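Local coordinates for putative NAD(P)H-flavin oxidoreductase (Streptococcus pyogenes serotype M1, PDB 2HAY) that probably uses bound FMN to pass electrons from NAD(P)H to flavins or other acceptors, at the interface of chains A and B. Numbering follows the deposited sequence. Chains: chain A/B, Putative NAD(P)H-flavin oxidoreductase.

Contact 1: the interface of chains A and B. Residues chain A 153-154, 157-158, 161; chain B 153-154, 157-158, 161.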
loop_
_atom_site.group_PDB
_atom_site.type_symbol
_atom_site.label_atom_id
_atom_site.label_comp_id
_atom_site.label_asym_id
_atom_site.label_seq_id
_atom_site.Cartn_x
_atom_site.Cartn_y
_atom_site.Cartn_z
ATOM N N GLY A 153 -0.297 4.224 3.164
ATOM C CA GLY A 153 -1.611 4.871 2.950
ATOM C C GLY A 153 -2.322 5.188 4.265
ATOM O O GLY A 153 -2.851 6.293 4.437
ATOM N N ASN A 154 -2.334 4.235 5.199
ATOM C CA ASN A 154 -2.873 4.475 6.562
ATOM C C ASN A 154 -2.200 5.648 7.324
ATOM O O ASN A 154 -2.873 6.421 7.968
ATOM C CB ASN A 154 -2.823 3.189 7.404
ATOM C CG ASN A 154 -3.802 2.129 6.911
ATOM O OD1 ASN A 154 -4.808 2.456 6.283
ATOM N ND2 ASN A 154 -3.533 0.865 7.218
HETATM N N MSE A 157 -3.309 9.026 5.496
HETATM C CA MSE A 157 -4.694 9.358 5.800
HETATM C C MSE A 157 -4.864 9.878 7.241
HETATM O O MSE A 157 -5.585 10.848 7.460
HETATM C CB MSE A 157 -5.625 8.160 5.589
HETATM C CG MSE A 157 -7.055 8.454 6.078
HETATM SE SE MSE A 157 -7.932 9.719 4.852
HETATM C CE MSE A 157 -8.363 8.303 3.587
ATOM N N THR A 158 -4.242 9.186 8.198
ATOM C CA THR A 158 -4.210 9.618 9.598
ATOM C C THR A 158 -3.620 11.042 9.689
ATOM O O THR A 158 -4.233 11.922 10.273
ATOM C CB THR A 158 -3.387 8.628 10.437
ATOM O OG1 THR A 158 -3.979 7.323 10.320
ATOM C CG2 THR A 158 -3.355 9.037 11.933
ATOM N N LEU A 161 -6.070 13.631 8.223
ATOM C CA LEU A 161 -7.148 13.848 9.197
ATOM C C LEU A 161 -6.707 14.706 10.397
ATOM O O LEU A 161 -7.528 15.364 11.019
ATOM C CB LEU A 161 -7.716 12.515 9.656
ATOM C CG LEU A 161 -8.595 11.699 8.659
ATOM C CD1 LEU A 161 -8.698 10.275 9.155
ATOM C CD2 LEU A 161 -10.015 12.305 8.480
ATOM N N GLY B 153 -5.156 0.639 1.380
ATOM C CA GLY B 153 -5.098 1.268 2.680
ATOM C C GLY B 153 -6.101 2.401 2.845
ATOM O O GLY B 153 -6.808 2.462 3.856
ATOM N N ASN B 154 -6.151 3.306 1.863
ATOM C CA ASN B 154 -7.064 4.439 1.950
ATOM C C ASN B 154 -8.516 4.011 1.925
ATOM O O ASN B 154 -9.328 4.563 2.647
ATOM C CB ASN B 154 -6.768 5.491 0.870
ATOM C CG ASN B 154 -5.506 6.281 1.179
ATOM O OD1 ASN B 154 -4.643 6.493 0.315
ATOM N ND2 ASN B 154 -5.378 6.700 2.429
HETATM N N MSE B 157 -9.356 2.424 5.469
HETATM C CA MSE B 157 -9.477 3.462 6.506
HETATM C C MSE B 157 -10.780 4.252 6.367
HETATM O O MSE B 157 -11.488 4.492 7.360
HETATM C CB MSE B 157 -8.271 4.420 6.508
HETATM C CG MSE B 157 -8.353 5.502 7.600
HETATM SE SE MSE B 157 -8.471 4.747 9.405
HETATM C CE MSE B 157 -6.595 4.262 9.548
ATOM N N THR B 158 -11.082 4.654 5.137
ATOM C CA THR B 158 -12.353 5.292 4.809
ATOM C C THR B 158 -13.532 4.397 5.214
ATOM O O THR B 158 -14.392 4.849 5.933
ATOM C CB THR B 158 -12.404 5.654 3.309
ATOM O OG1 THR B 158 -11.283 6.495 3.014
ATOM C CG2 THR B 158 -13.707 6.410 2.955
ATOM N N LEU B 161 -13.783 4.328 9.157
ATOM C CA LEU B 161 -14.361 5.587 9.640
ATOM C C LEU B 161 -15.877 5.657 9.414
ATOM O O LEU B 161 -16.604 6.335 10.147
ATOM C CB LEU B 161 -13.669 6.780 8.976
ATOM C CG LEU B 161 -12.252 7.060 9.451
ATOM C CD1 LEU B 161 -11.468 7.868 8.396
ATOM C CD2 LEU B 161 -12.190 7.773 10.821
HETATM O O HOH W 1 -6.388 0.534 6.392
#
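Helix 137-161 of chain A and its partner, helix 137-162 of chain B, meet at the two-fold with A:Met157 set against B:Met157, both selenomethionines. In each, CG stands anti to the backbone N (chi1 173° in A, -179° in B), and this carries the CG methylene toward the partner helix. The two side chains cross obliquely, A:Met157 CG lying 3.6 Å from B:Met157 CG, and bend at chi2 and chi3, which turns the CE methyl of A:Met157 back toward B:Asn154 and B:Thr158. The side chains of A:Met157 and B:Thr158 cross at about a right angle, with A:Met157 CE 3.5 Å from B:Thr158 OG1. That hydroxyl is already held within its own helix, donating to B:Asn154 O at 2.8 Å, and A:Thr158 is tied down in the same way. One turn further along, A:Leu161 and B:Leu161 meet tip to tip, CD1 to CD1 at 3.7 Å. At the other end, B:Asn154 ND2 makes a weak hydrogen bond to A:Gly153 O (3.3 Å). In the twin, A:Asn154 OD1 faces B:Gly153 O at 3.1 Å, acceptor against acceptor; the modelled amide is doubtful and may be flipped. This helix pair joins the subunits at the middle of the dimer typical of nitroreductases.

Contact 2: the interface of chains A and B. Residues chain A 13, 16-17, 211; chain B 37, 40-41, 44.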
loop_
_atom_site.group_PDB
_atom_site.type_symbol
_atom_site.label_atom_id
_atom_site.label_comp_id
_atom_site.label_asym_id
_atom_site.label_seq_id
_atom_site.Cartn_x
_atom_site.Cartn_y
_atom_site.Cartn_z
ATOM N N GLN A 13 -13.789 13.644 2.831
ATOM C CA GLN A 13 -13.593 14.351 1.564
ATOM C C GLN A 13 -12.607 15.511 1.722
ATOM O O GLN A 13 -11.791 15.772 0.825
ATOM C CB GLN A 13 -14.957 14.839 1.014
ATOM C CG GLN A 13 -14.972 15.260 -0.474
ATOM C CD GLN A 13 -14.952 14.083 -1.456
ATOM O OE1 GLN A 13 -15.907 13.294 -1.533
ATOM N NE2 GLN A 13 -13.871 13.972 -2.228
ATOM N N LEU A 16 -9.136 14.013 1.890
ATOM C CA LEU A 16 -8.698 13.486 0.586
ATOM C C LEU A 16 -8.159 14.593 -0.297
ATOM O O LEU A 16 -7.190 14.398 -1.039
ATOM C CB LEU A 16 -9.839 12.725 -0.119
ATOM C CG LEU A 16 -10.236 11.402 0.545
ATOM C CD1 LEU A 16 -11.549 10.838 0.008
ATOM C CD2 LEU A 16 -9.084 10.396 0.420
ATOM N N HIS A 17 -8.770 15.762 -0.181
ATOM C CA HIS A 17 -8.348 16.937 -0.941
ATOM C C HIS A 17 -7.217 17.741 -0.311
ATOM O O HIS A 17 -6.428 18.369 -1.022
ATOM C CB HIS A 17 -9.559 17.813 -1.280
ATOM C CG HIS A 17 -10.412 17.225 -2.361
ATOM N ND1 HIS A 17 -11.340 16.234 -2.121
ATOM C CD2 HIS A 17 -10.430 17.442 -3.699
ATOM C CE1 HIS A 17 -11.922 15.895 -3.256
ATOM N NE2 HIS A 17 -11.383 16.606 -4.231
ATOM N N GLN A 211 -4.573 19.531 -7.670
ATOM C CA GLN A 211 -4.548 18.063 -7.740
ATOM C C GLN A 211 -4.983 17.620 -9.140
ATOM O O GLN A 211 -5.991 18.117 -9.671
ATOM C CB GLN A 211 -5.500 17.514 -6.671
ATOM C CG GLN A 211 -5.674 15.986 -6.575
ATOM C CD GLN A 211 -6.397 15.583 -5.291
ATOM O OE1 GLN A 211 -5.805 14.939 -4.418
ATOM N NE2 GLN A 211 -7.649 16.006 -5.141
ATOM N N LEU B 37 -17.656 7.311 -1.752
ATOM C CA LEU B 37 -16.581 7.888 -0.948
ATOM C C LEU B 37 -15.389 6.952 -0.852
ATOM O O LEU B 37 -14.258 7.407 -0.986
ATOM C CB LEU B 37 -17.067 8.275 0.446
ATOM C CG LEU B 37 -16.093 9.039 1.347
ATOM C CD1 LEU B 37 -15.607 10.337 0.696
ATOM C CD2 LEU B 37 -16.820 9.350 2.655
ATOM N N ASP B 40 -13.634 7.049 -4.145
ATOM C CA ASP B 40 -12.957 8.353 -4.213
ATOM C C ASP B 40 -11.632 8.322 -3.454
ATOM O O ASP B 40 -10.674 8.935 -3.896
ATOM C CB ASP B 40 -13.840 9.434 -3.635
ATOM C CG ASP B 40 -14.738 10.088 -4.688
ATOM O OD1 ASP B 40 -15.485 11.004 -4.307
ATOM O OD2 ASP B 40 -14.702 9.705 -5.885
ATOM N N ALA B 41 -11.574 7.557 -2.359
ATOM C CA ALA B 41 -10.344 7.384 -1.578
ATOM C C ALA B 41 -9.240 6.689 -2.388
ATOM O O ALA B 41 -8.071 7.077 -2.323
ATOM C CB ALA B 41 -10.629 6.614 -0.253
ATOM N N LEU B 44 -8.241 9.140 -5.494
ATOM C CA LEU B 44 -7.476 10.311 -5.015
ATOM C C LEU B 44 -6.161 9.981 -4.330
ATOM O O LEU B 44 -5.405 10.899 -3.976
ATOM C CB LEU B 44 -8.326 11.140 -4.055
ATOM C CG LEU B 44 -9.435 11.886 -4.815
ATOM C CD1 LEU B 44 -10.360 12.671 -3.921
ATOM C CD2 LEU B 44 -8.793 12.776 -5.845
HETATM O O HOH W 2 -5.545 12.177 -1.508
#
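B:Leu44 reaches between A:Leu16, A:His17 and A:Gln211, and the apolar contacts centre on it. Its two methyls divide the work. B:Leu44 CD1 sits 3.6 Å from the imidazole carbon A:His17 CE1 and also touches A:Leu16 CB at 3.8 Å. At the amide end of A:Gln211, B:Leu44 CD2 lies 3.5 Å from A:Gln211 NE2. The glutamine chain gets there by running extended beyond CG, and it crosses the leucine at about a right angle. Next to this, A:Leu16 turns its branch toward helix 32-43 of chain B: CD2 lies 3.8 Å from B:Ala41 CA, where the small alanine lets the leucine come up to the backbone.

The polar contacts are indirect. Water 2 bridges the backbone carbonyls A:Leu16 O and B:Leu44 O, 2.8 Å from each. Within chain A, A:His17 ND1 donates to A:Gln13 O at 3.0 Å, with the carbonyl oxygen close to the ring plane, and this fixes the rotation of the imidazole that B:Leu44 packs on. A:Gln13 and B:Asp40 approach without bonding: OE1 is 3.6 Å from OD1, and the amide and carboxylate planes are turned 78° apart.

The patch fastens helix 9-18 of one subunit to helix 32-43 and the following residues of the other by fit, and through A:Gln211, itself an FMN-pocket residue, it probably helps steady the cofactor site.

Contact 3: the interface of chains A and B. Residues chain A 60-64; chain B 223-224.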
loop_
_atom_site.group_PDB
_atom_site.type_symbol
_atom_site.label_atom_id
_atom_site.label_comp_id
_atom_site.label_asym_id
_atom_site.label_seq_id
_atom_site.Cartn_x
_atom_site.Cartn_y
_atom_site.Cartn_z
ATOM N N ASP A 60 15.588 10.567 12.843
ATOM C CA ASP A 60 15.875 11.911 13.347
ATOM C C ASP A 60 17.343 12.298 13.154
ATOM O O ASP A 60 17.677 13.485 13.111
ATOM C CB ASP A 60 15.457 12.045 14.822
ATOM C CG ASP A 60 13.944 12.243 14.998
ATOM O OD1 ASP A 60 13.267 12.737 14.065
ATOM O OD2 ASP A 60 13.426 11.926 16.095
ATOM N N ASN A 61 18.208 11.294 13.015
ATOM C CA ASN A 61 19.639 11.507 12.886
ATOM C C ASN A 61 19.975 12.307 11.654
ATOM O O ASN A 61 19.723 11.853 10.535
ATOM C CB ASN A 61 20.376 10.169 12.869
ATOM C CG ASN A 61 21.885 10.337 12.956
ATOM O OD1 ASN A 61 22.560 10.532 11.946
ATOM N ND2 ASN A 61 22.419 10.262 14.161
ATOM N N LYS A 62 20.538 13.499 11.864
ATOM C CA LYS A 62 20.788 14.446 10.772
ATOM C C LYS A 62 21.970 14.069 9.879
ATOM O O LYS A 62 21.874 14.236 8.658
ATOM C CB LYS A 62 20.900 15.888 11.289
ATOM C CG LYS A 62 19.579 16.421 11.891
ATOM C CD LYS A 62 19.651 17.914 12.185
ATOM C CE LYS A 62 18.446 18.401 12.991
ATOM N NZ LYS A 62 17.179 18.327 12.177
ATOM N N PRO A 63 23.091 13.584 10.464
ATOM C CA PRO A 63 24.148 13.087 9.573
ATOM C C PRO A 63 23.731 11.971 8.605
ATOM O O PRO A 63 24.170 11.984 7.458
ATOM C CB PRO A 63 25.243 12.614 10.550
ATOM C CG PRO A 63 25.029 13.467 11.746
ATOM C CD PRO A 63 23.529 13.527 11.870
ATOM N N ILE A 64 22.906 11.022 9.049
ATOM C CA ILE A 64 22.448 9.950 8.155
ATOM C C ILE A 64 21.597 10.519 7.004
ATOM O O ILE A 64 21.756 10.121 5.840
ATOM C CB ILE A 64 21.691 8.820 8.903
ATOM C CG1 ILE A 64 22.637 8.129 9.902
ATOM C CG2 ILE A 64 21.098 7.822 7.901
ATOM C CD1 ILE A 64 21.944 7.152 10.871
ATOM N N VAL B 223 15.766 6.367 15.162
ATOM C CA VAL B 223 17.200 6.549 15.012
ATOM C C VAL B 223 17.538 8.011 15.349
ATOM O O VAL B 223 17.240 8.929 14.576
ATOM C CB VAL B 223 17.732 6.101 13.603
ATOM C CG1 VAL B 223 19.252 6.359 13.478
ATOM C CG2 VAL B 223 17.489 4.636 13.397
ATOM N N LYS B 224 18.114 8.175 16.544
ATOM C CA LYS B 224 18.675 9.419 17.126
ATOM C C LYS B 224 17.751 10.175 18.061
ATOM O O LYS B 224 18.030 10.234 19.251
ATOM C CB LYS B 224 19.432 10.337 16.128
ATOM C CG LYS B 224 19.586 11.802 16.526
ATOM C CD LYS B 224 21.046 12.297 16.327
ATOM C CE LYS B 224 21.189 13.828 16.244
ATOM N NZ LYS B 224 21.084 14.347 14.828
#
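A:Asp60 and A:Asn61 present their backbone N-H groups to one acceptor, B:Val223 O, in the last strand of chain B. The carbonyl takes A:Asp60 N at 2.9 Å and A:Asn61 N at 3.0 Å, both bonds well off straight, as expected when neighbouring amides share an oxygen. Packing is tight just beyond. A:Asn61 CB lies 3.4 Å from B:Lys224 CB, and the two side chains cross at about a right angle; the lysine methylenes run over A:Asn61 CA, and A:Asn61 ND2 lies 3.3 Å from B:Lys224 CD. On the other flank A:Ile64 CD1 touches B:Val223 CG1 at 3.8 Å.

Toward its far end, by contrast, B:Lys224, the C-terminal residue, has no clear bond to the partner. The chain bends at chi2 and chi4 and brings the amine near the start of helix 62-68, where B:Lys224 NZ is placed 3.1 Å from A:Lys62 N. Two nitrogens that would both normally donate make this pair doubtful as a bond. The amine of A:Lys62 points away, leaving the like-charged tips well separated. A:Asn61 itself caps helix 62-68: with CG anti to the backbone N (chi1 -171°), the amide turns back over the first turn, and OD1 receives A:Ile64 N at 3.0 Å, in the carbonyl plane.

Contact 4: the interface of chains A and B. Residues chain A 44-46, 150; chain B 19, 156, 168, 213.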
loop_
_atom_site.group_PDB
_atom_site.type_symbol
_atom_site.label_atom_id
_atom_site.label_comp_id
_atom_site.label_asym_id
_atom_site.label_seq_id
_atom_site.Cartn_x
_atom_site.Cartn_y
_atom_site.Cartn_z
ATOM N N LEU A 44 -0.796 -1.085 13.297
ATOM C CA LEU A 44 -2.074 -1.817 13.316
ATOM C C LEU A 44 -2.587 -2.157 11.924
ATOM O O LEU A 44 -3.629 -2.836 11.791
ATOM C CB LEU A 44 -3.151 -1.066 14.119
ATOM C CG LEU A 44 -2.872 -0.907 15.620
ATOM C CD1 LEU A 44 -3.835 0.079 16.200
ATOM C CD2 LEU A 44 -3.016 -2.241 16.326
ATOM N N SER A 45 -1.847 -1.740 10.898
ATOM C CA SER A 45 -2.220 -2.083 9.513
ATOM C C SER A 45 -2.244 -3.581 9.336
ATOM O O SER A 45 -1.503 -4.298 10.015
ATOM C CB SER A 45 -1.308 -1.453 8.465
ATOM O OG SER A 45 -1.413 -0.052 8.489
ATOM N N PRO A 46 -3.116 -4.065 8.437
ATOM C CA PRO A 46 -3.146 -5.481 8.136
ATOM C C PRO A 46 -2.026 -5.833 7.144
ATOM O O PRO A 46 -1.685 -5.016 6.283
ATOM C CB PRO A 46 -4.523 -5.661 7.495
ATOM C CG PRO A 46 -4.730 -4.347 6.707
ATOM C CD PRO A 46 -4.124 -3.296 7.655
ATOM N N ILE A 150 0.381 -0.399 2.264
ATOM C CA ILE A 150 -0.853 -0.318 3.035
ATOM C C ILE A 150 -0.679 0.604 4.251
ATOM O O ILE A 150 -1.528 1.463 4.518
ATOM C CB ILE A 150 -1.326 -1.712 3.540
ATOM C CG1 ILE A 150 -1.603 -2.679 2.378
ATOM C CG2 ILE A 150 -2.614 -1.573 4.443
ATOM C CD1 ILE A 150 -1.893 -4.126 2.840
ATOM N N ARG B 19 -11.260 -1.723 12.702
ATOM C CA ARG B 19 -10.853 -2.514 11.526
ATOM C C ARG B 19 -10.261 -3.858 11.911
ATOM O O ARG B 19 -9.286 -3.939 12.657
ATOM C CB ARG B 19 -9.847 -1.779 10.647
ATOM C CG ARG B 19 -9.733 -2.420 9.226
ATOM C CD ARG B 19 -8.358 -2.322 8.595
ATOM N NE ARG B 19 -7.327 -2.783 9.512
ATOM C CZ ARG B 19 -7.045 -4.061 9.761
ATOM N NH1 ARG B 19 -7.715 -5.029 9.135
ATOM N NH2 ARG B 19 -6.096 -4.372 10.652
HETATM N N MSE B 156 -9.756 1.063 2.997
HETATM C CA MSE B 156 -10.021 0.400 4.267
HETATM C C MSE B 156 -10.153 1.352 5.445
HETATM O O MSE B 156 -10.966 1.097 6.321
HETATM C CB MSE B 156 -8.949 -0.631 4.577
HETATM C CG MSE B 156 -9.036 -1.882 3.670
HETATM SE SE MSE B 156 -7.869 -3.269 4.367
HETATM C CE MSE B 156 -6.193 -2.380 4.006
ATOM N N PRO B 168 -8.801 -7.397 3.147
ATOM C CA PRO B 168 -7.904 -7.326 1.995
ATOM C C PRO B 168 -7.544 -8.761 1.610
ATOM O O PRO B 168 -7.293 -9.563 2.500
ATOM C CB PRO B 168 -6.699 -6.535 2.527
ATOM C CG PRO B 168 -6.722 -6.725 4.025
ATOM C CD PRO B 168 -8.078 -7.298 4.433
ATOM N N ARG B 213 -0.754 -8.504 17.105
ATOM C CA ARG B 213 0.356 -7.822 16.459
ATOM C C ARG B 213 1.642 -8.169 17.190
ATOM O O ARG B 213 1.589 -8.620 18.333
ATOM C CB ARG B 213 0.124 -6.303 16.419
ATOM C CG ARG B 213 -0.961 -5.820 15.436
ATOM C CD ARG B 213 -0.572 -6.002 13.965
ATOM N NE ARG B 213 -1.595 -5.491 13.039
ATOM C CZ ARG B 213 -2.746 -6.114 12.765
ATOM N NH1 ARG B 213 -3.031 -7.299 13.309
ATOM N NH2 ARG B 213 -3.620 -5.563 11.927
#
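B:Arg213 leaves its backbone with CG anti to the carbonyl carbon and bends at chi2 (-69°), which sends its guanidinium to A:Leu44 O; B:Arg19, with CG anti to the backbone N (chi1 -164°) and bends at chi2 and chi3, brings its own guanidinium to the same oxygen. Both are FMN-binding arginines in this nitroreductase-family protein, so the carbonyl of one subunit probably helps position cofactor ligands of the other. The two donors use it differently. B:Arg213 NH2, 2.7 Å from A:Leu44 O, stands above the carbonyl plane, 57° out of it, whereas B:Arg19 NH2, 3.1 Å from the same A:Leu44 O, lies nearly along the C=O axis. B:Arg213 NH2 and NE add weak bonds to A:Ser45 O. The shared negative end of the carbonyl probably eases the nearness of two positive groups, B:Arg19 NH2 lying at the edge of the B:Arg213 guanidinium.

A:Pro46 lies over one face of the B:Arg19 guanidinium, offset toward the rim, with its CD 3.7 Å from CZ. A:Pro46 CG, the next ring atom, points tip to tip at B:Met156, a selenomethionine, and comes 3.6 Å from its CE. B:Met156 CE also lies 3.7 Å from A:Ile150 CG2, on the beta-branch.

Contact 1 lies at the two-fold, with contact 4 about 10 Å and contact 2 about 11 Å from it, measured between centres of C-alpha atoms. Contact 3 stands apart, 28 Å from contact 1, 29 Å from contact 4 and 34 Å from contact 2. Contacts 1 and 4 share the long helix beginning at 137, and Leu44 serves both contact 2 and contact 4, from opposite chains. Contacts 2 and 4 include FMN-pocket residues and probably tie the cofactor sites to the helix pair of contact 1, while contact 3 pins the C-terminal tail to the partner's periphery, consistent with an intertwined dimer.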